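Local atomic coordinates of putative thiosugar synthase (Amycolatopsis orientalis, PDB entry 4N6F), a protein that probably makes 2-thiosugar phosphates as a TIM-barrel relative of thiazole synthase ThiG, using sulphur delivered by a sulphur-carrier protein. Residues 21-31 and 42-52; 144-152 and 181-189. All coordinates share one frame; numbering follows the deposited sequence.

Contact 1. Residues 21-31 and 42-52; sequences EFRSRILVGIE and VLNAAGADVFI. With F6R (fructose -6-phosphate), chain F.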
loop_
_atom_site.group_PDB
_atom_site.type_symbol
_atom_site.label_atom_id
_atom_site.label_comp_id
_atom_site.label_asym_id
_atom_site.label_seq_id
_atom_site.Cartn_x
_atom_site.Cartn_y
_atom_site.Cartn_z
ATOM N N GLU A 21 -22.342 -4.462 -12.508
ATOM C CA GLU A 21 -21.365 -3.495 -12.032
ATOM C C GLU A 21 -20.184 -4.195 -11.358
ATOM O O GLU A 21 -20.376 -5.131 -10.582
ATOM C CB GLU A 21 -22.034 -2.520 -11.059
ATOM C CG GLU A 21 -23.085 -1.651 -11.737
ATOM C CD GLU A 21 -23.886 -0.794 -10.778
ATOM O OE1 GLU A 21 -24.154 -1.245 -9.648
ATOM O OE2 GLU A 21 -24.261 0.326 -11.158
ATOM N N PHE A 22 -18.974 -3.731 -11.669
ATOM C CA PHE A 22 -17.747 -4.184 -11.014
ATOM C C PHE A 22 -17.303 -3.087 -10.071
ATOM O O PHE A 22 -16.915 -2.009 -10.532
ATOM C CB PHE A 22 -16.613 -4.403 -12.021
ATOM C CG PHE A 22 -16.847 -5.528 -12.994
ATOM C CD1 PHE A 22 -17.891 -5.478 -13.912
ATOM C CD2 PHE A 22 -15.987 -6.617 -13.026
ATOM C CE1 PHE A 22 -18.100 -6.510 -14.811
ATOM C CE2 PHE A 22 -16.179 -7.646 -13.935
ATOM C CZ PHE A 22 -17.240 -7.593 -14.830
ATOM N N ARG A 23 -17.335 -3.367 -8.768
ATOM C CA ARG A 23 -16.947 -2.404 -7.741
ATOM C C ARG A 23 -15.663 -2.773 -6.994
ATOM O O ARG A 23 -14.826 -1.906 -6.719
ATOM C CB ARG A 23 -18.060 -2.264 -6.703
ATOM C CG ARG A 23 -19.354 -1.675 -7.232
ATOM C CD ARG A 23 -20.369 -1.512 -6.104
ATOM N NE ARG A 23 -21.137 -0.283 -6.268
ATOM C CZ ARG A 23 -22.212 -0.153 -7.041
ATOM N NH1 ARG A 23 -22.676 -1.182 -7.740
ATOM N NH2 ARG A 23 -22.831 1.024 -7.120
ATOM N N SER A 24 -15.538 -4.041 -6.611
ATOM C CA SER A 24 -14.383 -4.500 -5.859
ATOM C C SER A 24 -13.126 -4.275 -6.665
ATOM O O SER A 24 -13.103 -4.546 -7.857
ATOM C CB SER A 24 -14.473 -5.989 -5.536
ATOM O OG SER A 24 -15.738 -6.297 -4.985
ATOM N N ARG A 25 -12.089 -3.808 -5.982
ATOM C CA ARG A 25 -10.819 -3.471 -6.595
ATOM C C ARG A 25 -9.820 -4.627 -6.592
ATOM O O ARG A 25 -8.702 -4.480 -7.083
ATOM C CB ARG A 25 -10.219 -2.288 -5.841
ATOM C CG ARG A 25 -11.124 -1.077 -5.797
ATOM C CD ARG A 25 -11.227 -0.497 -7.189
ATOM N NE ARG A 25 -12.165 0.611 -7.268
ATOM C CZ ARG A 25 -12.134 1.548 -8.210
ATOM N NH1 ARG A 25 -11.207 1.531 -9.160
ATOM N NH2 ARG A 25 -13.033 2.517 -8.189
ATOM N N ILE A 26 -10.217 -5.755 -6.014
ATOM C CA ILE A 26 -9.431 -6.977 -6.037
ATOM C C ILE A 26 -10.233 -8.036 -6.786
ATOM O O ILE A 26 -11.376 -8.324 -6.419
ATOM C CB ILE A 26 -9.153 -7.498 -4.614
ATOM C CG1 ILE A 26 -8.326 -6.495 -3.800
ATOM C CG2 ILE A 26 -8.424 -8.823 -4.667
ATOM C CD1 ILE A 26 -6.935 -6.244 -4.353
ATOM N N LEU A 27 -9.644 -8.586 -7.844
ATOM C CA LEU A 27 -10.164 -9.783 -8.485
ATOM C C LEU A 27 -9.302 -10.942 -8.010
ATOM O O LEU A 27 -8.089 -10.788 -7.850
ATOM C CB LEU A 27 -10.096 -9.675 -10.009
ATOM C CG LEU A 27 -10.919 -8.592 -10.713
ATOM C CD1 LEU A 27 -10.571 -8.531 -12.189
ATOM C CD2 LEU A 27 -12.391 -8.869 -10.602
ATOM N N VAL A 28 -9.916 -12.094 -7.777
ATOM C CA VAL A 28 -9.181 -13.271 -7.335
ATOM C C VAL A 28 -9.244 -14.350 -8.398
ATOM O O VAL A 28 -10.327 -14.809 -8.770
ATOM C CB VAL A 28 -9.726 -13.829 -6.013
ATOM C CG1 VAL A 28 -8.874 -15.004 -5.558
ATOM C CG2 VAL A 28 -9.731 -12.752 -4.941
ATOM N N GLY A 29 -8.067 -14.750 -8.881
ATOM C CA GLY A 29 -7.961 -15.745 -9.932
ATOM C C GLY A 29 -8.028 -17.112 -9.293
ATOM O O GLY A 29 -6.996 -17.729 -9.022
ATOM N N ILE A 30 -9.253 -17.571 -9.062
ATOM C CA ILE A 30 -9.519 -18.802 -8.318
ATOM C C ILE A 30 -9.612 -20.043 -9.199
ATOM O O ILE A 30 -9.712 -21.150 -8.672
ATOM C CB ILE A 30 -10.869 -18.730 -7.553
ATOM C CG1 ILE A 30 -12.030 -18.470 -8.522
ATOM C CG2 ILE A 30 -10.825 -17.666 -6.464
ATOM C CD1 ILE A 30 -13.382 -18.841 -7.964
ATOM N N GLU A 31 -9.597 -19.874 -10.522
ATOM C CA GLU A 31 -10.059 -20.947 -11.418
ATOM C C GLU A 31 -9.331 -22.294 -11.235
ATOM O O GLU A 31 -9.902 -23.337 -11.542
ATOM C CB GLU A 31 -10.095 -20.507 -12.907
ATOM C CG GLU A 31 -8.793 -20.004 -13.529
ATOM C CD GLU A 31 -8.776 -18.485 -13.715
ATOM O OE1 GLU A 31 -8.749 -17.776 -12.691
ATOM O OE2 GLU A 31 -8.778 -17.999 -14.877
ATOM N N VAL A 42 -11.301 -16.688 0.822
ATOM C CA VAL A 42 -10.542 -15.734 0.030
ATOM C C VAL A 42 -11.475 -14.729 -0.652
ATOM O O VAL A 42 -11.205 -13.533 -0.623
ATOM C CB VAL A 42 -9.626 -16.482 -0.971
ATOM C CG1 VAL A 42 -9.423 -15.719 -2.256
ATOM C CG2 VAL A 42 -8.285 -16.804 -0.320
ATOM N N LEU A 43 -12.569 -15.202 -1.249
ATOM C CA LEU A 43 -13.518 -14.283 -1.882
ATOM C C LEU A 43 -14.193 -13.364 -0.855
ATOM O O LEU A 43 -14.384 -12.178 -1.133
ATOM C CB LEU A 43 -14.559 -15.024 -2.724
ATOM C CG LEU A 43 -14.046 -15.685 -4.013
ATOM C CD1 LEU A 43 -15.165 -16.454 -4.707
ATOM C CD2 LEU A 43 -13.441 -14.687 -4.985
ATOM N N ASN A 44 -14.531 -13.901 0.320
ATOM C CA ASN A 44 -15.074 -13.080 1.412
ATOM C C ASN A 44 -14.076 -12.040 1.900
ATOM O O ASN A 44 -14.382 -10.857 1.915
ATOM C CB ASN A 44 -15.529 -13.939 2.609
ATOM C CG ASN A 44 -16.900 -14.568 2.400
ATOM O OD1 ASN A 44 -17.756 -14.016 1.705
ATOM N ND2 ASN A 44 -17.119 -15.723 3.019
ATOM N N ALA A 45 -12.884 -12.482 2.290
ATOM C CA ALA A 45 -11.889 -11.572 2.878
ATOM C C ALA A 45 -11.291 -10.562 1.882
ATOM O O ALA A 45 -10.920 -9.463 2.271
ATOM C CB ALA A 45 -10.778 -12.359 3.547
ATOM N N ALA A 46 -11.183 -10.935 0.609
ATOM C CA ALA A 46 -10.799 -9.973 -0.433
ATOM C C ALA A 46 -11.890 -8.924 -0.745
ATOM O O ALA A 46 -11.593 -7.891 -1.339
ATOM C CB ALA A 46 -10.405 -10.704 -1.708
ATOM N N GLY A 47 -13.140 -9.184 -0.349
ATOM C CA GLY A 47 -14.259 -8.276 -0.654
ATOM C C GLY A 47 -14.620 -8.320 -2.130
ATOM O O GLY A 47 -15.160 -7.360 -2.680
ATOM N N ALA A 48 -14.318 -9.447 -2.760
ATOM C CA ALA A 48 -14.523 -9.656 -4.185
ATOM C C ALA A 48 -15.991 -9.648 -4.609
ATOM O O ALA A 48 -16.862 -10.080 -3.859
ATOM C CB ALA A 48 -13.898 -10.985 -4.586
ATOM N N ASP A 49 -16.250 -9.188 -5.829
ATOM C CA ASP A 49 -17.597 -9.262 -6.420
ATOM C C ASP A 49 -17.623 -9.883 -7.818
ATOM O O ASP A 49 -18.643 -9.824 -8.507
ATOM C CB ASP A 49 -18.261 -7.872 -6.430
ATOM C CG ASP A 49 -17.572 -6.873 -7.373
ATOM O OD1 ASP A 49 -16.697 -7.258 -8.187
ATOM O OD2 ASP A 49 -17.923 -5.676 -7.293
ATOM N N VAL A 50 -16.510 -10.487 -8.229
ATOM C CA VAL A 50 -16.438 -11.203 -9.498
ATOM C C VAL A 50 -16.126 -12.674 -9.206
ATOM O O VAL A 50 -15.207 -12.975 -8.459
ATOM C CB VAL A 50 -15.351 -10.606 -10.418
ATOM C CG1 VAL A 50 -15.096 -11.496 -11.626
ATOM C CG2 VAL A 50 -15.759 -9.214 -10.878
ATOM N N PHE A 51 -16.893 -13.575 -9.806
ATOM C CA PHE A 51 -16.711 -15.006 -9.627
ATOM C C PHE A 51 -16.228 -15.586 -10.941
ATOM O O PHE A 51 -16.988 -15.680 -11.893
ATOM C CB PHE A 51 -18.039 -15.646 -9.199
ATOM C CG PHE A 51 -17.988 -17.141 -9.068
ATOM C CD1 PHE A 51 -17.052 -17.749 -8.249
ATOM C CD2 PHE A 51 -18.889 -17.947 -9.763
ATOM C CE1 PHE A 51 -17.000 -19.132 -8.128
ATOM C CE2 PHE A 51 -18.838 -19.333 -9.651
ATOM C CZ PHE A 51 -17.890 -19.925 -8.826
ATOM N N ILE A 52 -14.971 -15.968 -10.999
ATOM C CA ILE A 52 -14.402 -16.468 -12.217
ATOM C C ILE A 52 -14.653 -17.951 -12.255
ATOM O O ILE A 52 -14.168 -18.668 -11.459
ATOM C CB ILE A 52 -12.913 -16.161 -12.324
ATOM C CG1 ILE A 52 -12.672 -14.678 -12.482
ATOM C CG2 ILE A 52 -12.318 -16.880 -13.501
ATOM C CD1 ILE A 52 -11.330 -14.238 -12.033
HETATM C C1 F6R F . -6.053 -15.817 -15.552
HETATM C C2 F6R F . -5.649 -16.287 -14.183
HETATM C C3 F6R F . -4.212 -16.562 -13.812
HETATM C C4 F6R F . -3.513 -15.220 -13.586
HETATM C C5 F6R F . -2.191 -15.393 -12.832
HETATM C C6 F6R F . -1.782 -14.106 -12.142
HETATM O O2 F6R F . -6.502 -16.406 -13.301
HETATM O O3 F6R F . -3.491 -17.335 -14.778
HETATM O O4 F6R F . -3.245 -14.604 -14.855
HETATM O O5 F6R F . -2.282 -16.418 -11.845
HETATM O O6 F6R F . -0.478 -14.286 -11.602
HETATM P P F6R F . -0.201 -14.586 -10.061
HETATM O O1P F6R F . -0.569 -16.033 -9.922
HETATM O O2P F6R F . -1.082 -13.664 -9.264
HETATM O O3P F6R F . 1.254 -14.227 -9.951
HETATM O O HOH W 1 -19.978 -7.581 -9.778
HETATM O O HOH W 2 -14.252 -6.612 -9.243
HETATM O O HOH W 3 -13.736 -8.913 -7.523
HETATM O O HOH W 4 -11.965 -5.813 -3.220
HETATM O O HOH W 5 -13.350 -15.233 -8.847
HETATM O O HOH W 6 -12.836 -11.710 -7.872
#
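Val-28 lies beside Leu-43 where strand 26-28 runs antiparallel (175°) to helix segment 42-46, the axes 9.2 Å apart. Strand 50-52 then returns alongside 26-28, closing a beta-alpha-beta crossover. The two strands exchange no direct backbone bond; waters stand between them, one donating to both Val-28 O and Val-50 O while accepting from Ile-52 N.

On the helix side, Val-28 CG1 presses against Val-42 CG1 at 3.4 Å, tighter than usual, and Val-28 CG2 meets Ala-46 CB at 3.9 Å. From the other strand, Val-50 CG2 touches Phe-22 CD2 and Leu-27 CD2, about a right angle apart as seen from it. Ile-30 CD1 comes within 3.6 Å of Phe-51 CE1, the two side chains roughly perpendicular.

The loop at Arg-23 and Ser-24 is held through polar atoms. With CG of Asp-49 turned between its own N and carbonyl carbon (chi1 67°), OD2 takes Arg-23 N on its syn lone pair at 2.8 Å and Ser-24 N from above the carboxylate plane at 3.0 Å (168°). Ser-24 OG donates to Gly-47 O, 2.6 Å away in the carbonyl plane, just where a Schellman motif ends the helix.

Glu-31 OE1 reaches fructose-6-phosphate O2 at 2.7 Å; its OE2 is held by Thr-83 and Ser-85. Helix 226-245 backs Ile-26, strand 79-83 flanks Val-50 and Ile-52, and strand 213-216 bonds to Leu-27.

Contact 2. Residues 144-152 and 181-189; sequences LPDLATARA and RELIEQIGI. With CA (calcium ion), chain E.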
loop_
_atom_site.group_PDB
_atom_site.type_symbol
_atom_site.label_atom_id
_atom_site.label_comp_id
_atom_site.label_asym_id
_atom_site.label_seq_id
_atom_site.Cartn_x
_atom_site.Cartn_y
_atom_site.Cartn_z
ATOM N N LEU A 144 0.990 -8.366 -22.312
ATOM C CA LEU A 144 2.211 -7.670 -21.957
ATOM C C LEU A 144 2.026 -6.205 -22.285
ATOM O O LEU A 144 1.428 -5.875 -23.320
ATOM C CB LEU A 144 3.415 -8.211 -22.740
ATOM C CG LEU A 144 3.746 -9.697 -22.600
ATOM C CD1 LEU A 144 4.954 -10.055 -23.459
ATOM C CD2 LEU A 144 3.997 -10.053 -21.148
ATOM N N PRO A 145 2.537 -5.315 -21.415
ATOM C CA PRO A 145 2.324 -3.889 -21.628
ATOM C C PRO A 145 2.907 -3.447 -22.960
ATOM O O PRO A 145 4.117 -3.320 -23.105
ATOM C CB PRO A 145 3.049 -3.231 -20.442
ATOM C CG PRO A 145 3.981 -4.267 -19.908
ATOM C CD PRO A 145 3.337 -5.587 -20.209
ATOM N N ASP A 146 2.036 -3.281 -23.941
ATOM C CA ASP A 146 2.420 -2.812 -25.255
ATOM C C ASP A 146 1.293 -1.937 -25.770
ATOM O O ASP A 146 0.141 -2.357 -25.849
ATOM C CB ASP A 146 2.663 -3.966 -26.223
ATOM C CG ASP A 146 3.004 -3.485 -27.611
ATOM O OD1 ASP A 146 4.111 -2.950 -27.782
ATOM O OD2 ASP A 146 2.173 -3.622 -28.535
ATOM N N LEU A 147 1.668 -0.722 -26.140
ATOM C CA LEU A 147 0.745 0.339 -26.481
ATOM C C LEU A 147 -0.064 0.026 -27.731
ATOM O O LEU A 147 -1.290 0.187 -27.739
ATOM C CB LEU A 147 1.560 1.629 -26.645
ATOM C CG LEU A 147 0.901 3.005 -26.727
ATOM C CD1 LEU A 147 0.694 3.356 -28.184
ATOM C CD2 LEU A 147 -0.393 3.128 -25.934
ATOM N N ALA A 148 0.602 -0.452 -28.779
ATOM C CA ALA A 148 -0.101 -0.793 -30.013
ATOM C C ALA A 148 -1.125 -1.907 -29.776
ATOM O O ALA A 148 -2.249 -1.848 -30.269
ATOM C CB ALA A 148 0.886 -1.192 -31.106
ATOM N N THR A 149 -0.733 -2.921 -29.016
ATOM C CA THR A 149 -1.647 -3.999 -28.651
ATOM C C THR A 149 -2.850 -3.445 -27.880
ATOM O O THR A 149 -4.001 -3.768 -28.187
ATOM C CB THR A 149 -0.934 -5.062 -27.784
ATOM O OG1 THR A 149 0.247 -5.521 -28.459
ATOM C CG2 THR A 149 -1.857 -6.252 -27.504
ATOM N N ALA A 150 -2.574 -2.604 -26.888
ATOM C CA ALA A 150 -3.625 -2.055 -26.046
ATOM C C ALA A 150 -4.618 -1.240 -26.876
ATOM O O ALA A 150 -5.838 -1.356 -26.702
ATOM C CB ALA A 150 -3.019 -1.206 -24.939
ATOM N N ARG A 151 -4.095 -0.436 -27.795
ATOM C CA ARG A 151 -4.935 0.360 -28.680
ATOM C C ARG A 151 -5.796 -0.474 -29.627
ATOM O O ARG A 151 -6.959 -0.141 -29.875
ATOM C CB ARG A 151 -4.084 1.349 -29.481
ATOM C CG ARG A 151 -3.477 2.442 -28.626
ATOM C CD ARG A 151 -2.706 3.438 -29.481
ATOM N NE ARG A 151 -2.306 4.618 -28.715
ATOM C CZ ARG A 151 -1.368 5.484 -29.094
ATOM N NH1 ARG A 151 -0.693 5.308 -30.228
ATOM N NH2 ARG A 151 -1.075 6.519 -28.321
ATOM N N ALA A 152 -5.233 -1.539 -30.181
ATOM C CA ALA A 152 -6.021 -2.428 -31.024
ATOM C C ALA A 152 -7.144 -3.058 -30.194
ATOM O O ALA A 152 -8.263 -3.237 -30.680
ATOM C CB ALA A 152 -5.130 -3.506 -31.627
ATOM N N ARG A 181 1.906 2.923 -16.391
ATOM C CA ARG A 181 1.333 4.262 -16.190
ATOM C C ARG A 181 1.039 4.953 -17.525
ATOM O O ARG A 181 -0.055 5.468 -17.731
ATOM C CB ARG A 181 2.267 5.142 -15.361
ATOM C CG ARG A 181 1.675 6.490 -14.951
ATOM C CD ARG A 181 2.734 7.406 -14.335
ATOM N NE ARG A 181 3.411 6.794 -13.179
ATOM C CZ ARG A 181 4.713 6.483 -13.102
ATOM N NH1 ARG A 181 5.183 5.922 -11.993
ATOM N NH2 ARG A 181 5.556 6.737 -14.104
ATOM N N GLU A 182 2.023 4.952 -18.420
ATOM C CA GLU A 182 1.857 5.504 -19.763
ATOM C C GLU A 182 0.717 4.839 -20.518
ATOM O O GLU A 182 -0.060 5.504 -21.202
ATOM C CB GLU A 182 3.142 5.352 -20.586
ATOM C CG GLU A 182 2.958 5.695 -22.064
ATOM C CD GLU A 182 4.237 5.579 -22.871
ATOM O OE1 GLU A 182 4.975 6.583 -22.978
ATOM O OE2 GLU A 182 4.488 4.481 -23.411
ATOM N N LEU A 183 0.642 3.519 -20.410
ATOM C CA LEU A 183 -0.400 2.763 -21.097
ATOM C C LEU A 183 -1.774 3.169 -20.568
ATOM O O LEU A 183 -2.704 3.399 -21.347
ATOM C CB LEU A 183 -0.148 1.266 -20.932
ATOM C CG LEU A 183 -1.115 0.297 -21.607
ATOM C CD1 LEU A 183 -0.467 -1.068 -21.795
ATOM C CD2 LEU A 183 -2.399 0.151 -20.809
ATOM N N ILE A 184 -1.897 3.285 -19.246
ATOM C CA ILE A 184 -3.153 3.717 -18.633
ATOM C C ILE A 184 -3.560 5.130 -19.081
ATOM O O ILE A 184 -4.743 5.390 -19.351
ATOM C CB ILE A 184 -3.086 3.632 -17.095
ATOM C CG1 ILE A 184 -3.034 2.170 -16.668
ATOM C CG2 ILE A 184 -4.311 4.285 -16.455
ATOM C CD1 ILE A 184 -2.627 1.959 -15.224
ATOM N N GLU A 185 -2.586 6.034 -19.171
ATOM C CA GLU A 185 -2.847 7.396 -19.681
ATOM C C GLU A 185 -3.391 7.392 -21.106
ATOM O O GLU A 185 -4.241 8.199 -21.439
ATOM C CB GLU A 185 -1.577 8.255 -19.658
ATOM C CG GLU A 185 -1.070 8.585 -18.260
ATOM C CD GLU A 185 0.257 9.345 -18.265
ATOM O OE1 GLU A 185 0.775 9.672 -19.356
ATOM O OE2 GLU A 185 0.789 9.613 -17.171
ATOM N N GLN A 186 -2.900 6.486 -21.939
ATOM C CA GLN A 186 -3.238 6.477 -23.370
ATOM C C GLN A 186 -4.507 5.709 -23.717
ATOM O O GLN A 186 -5.073 5.888 -24.798
ATOM C CB GLN A 186 -2.065 5.892 -24.172
ATOM C CG GLN A 186 -0.866 6.822 -24.260
ATOM C CD GLN A 186 -1.205 8.165 -24.883
ATOM O OE1 GLN A 186 -0.805 9.202 -24.374
ATOM N NE2 GLN A 186 -1.954 8.153 -25.978
ATOM N N ILE A 187 -4.954 4.854 -22.806
ATOM C CA ILE A 187 -6.035 3.905 -23.078
ATOM C C ILE A 187 -7.312 4.354 -22.375
ATOM O O ILE A 187 -7.274 4.810 -21.254
ATOM C CB ILE A 187 -5.596 2.484 -22.638
ATOM C CG1 ILE A 187 -4.398 2.024 -23.479
ATOM C CG2 ILE A 187 -6.719 1.474 -22.755
ATOM C CD1 ILE A 187 -4.613 2.033 -24.979
ATOM N N GLY A 188 -8.442 4.245 -23.062
ATOM C CA GLY A 188 -9.718 4.701 -22.534
ATOM C C GLY A 188 -10.507 3.657 -21.767
ATOM O O GLY A 188 -11.543 3.969 -21.189
ATOM N N ILE A 189 -10.047 2.415 -21.748
ATOM C CA ILE A 189 -10.762 1.389 -20.989
ATOM C C ILE A 189 -10.022 1.112 -19.685
ATOM O O ILE A 189 -8.812 1.312 -19.606
ATOM C CB ILE A 189 -10.990 0.105 -21.802
ATOM C CG1 ILE A 189 -9.698 -0.416 -22.407
ATOM C CG2 ILE A 189 -12.005 0.373 -22.909
ATOM C CD1 ILE A 189 -9.834 -1.808 -22.982
HETATM CA CA CA E . -13.758 4.155 -22.698
HETATM O O HOH W 7 -4.529 5.716 -27.505
HETATM O O HOH W 8 -15.511 4.325 -24.105
HETATM O O HOH W 9 -12.765 3.422 -24.949
#
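Ile-187 CD1 reaches across to Ala-150 CB at 3.6 Å and carries on to Arg-151 CG at 3.8 Å, lying between the two helices. One turn earlier, Leu-183 also reaches over with CD1: its CG is anti to the backbone N (chi1 -179°), which brings CD1 to the start of the facing helix, 4.0 Å from Pro-145 CA and about as far from Asp-146 N. Ala-150 CB therefore sits against both Leu-183 and Ile-187. Nearer the surface, the side chains of Leu-147 and Gln-186 cross obliquely, CD2 of Leu-147 3.7 Å from CB of Gln-186.

The guanidinium of Arg-151 meets the amide of Gln-186 at its edge, the two planes 71° apart. A water also links the two residues, donating to Gln-186 O at 2.8 Å and accepting weakly from Arg-151 NE.

These are neighbouring outer helices of the TIM barrel, 147-156 and 177-186. Their segments run in the same direction, 10.3 Å apart with a crossing angle of -30°, and strand 161-164 lies between them in the chain; its Leu-161 lies against Ala-150 and its Val-163 against Pro-145.

Helix 147-156 begins at Asp-146, an N-cap whose OD2 accepts from Thr-149 N at 3.0 Å and from Thr-149 OG1 as well, both from the anti side and tilted out of the carboxylate plane. Asn-122 of helix 122-134 lies against Asp-146. At the far end the other helix stops before Ile-187; Gly-188 N then bonds Glu-154, and Gly-188 O binds a calcium ion at 2.7 Å together with two waters.

In the fold
Both contacts belong to one TIM barrel but lie on opposite sides of the chain's centre, with their own centres 24 Å apart and their nearest atoms about 10 Å apart, so they do not touch. Contact 1 is the deeper, 9 Å from the chain's centre, and joins the first barrel strand, 26-28, to the end of helix 36-46 and strand 50-52. It brings Gly-29 and Glu-31 to the fructose-6-phosphate pocket. Contact 2, 16 Å out, joins two outer helices further along the chain, after contact 1 has closed. Its approach to the sugar phosphate is more distant: the side chain of Pro-145 is about 12 Å from it. The calcium ion at 181-189 lies on this outer side.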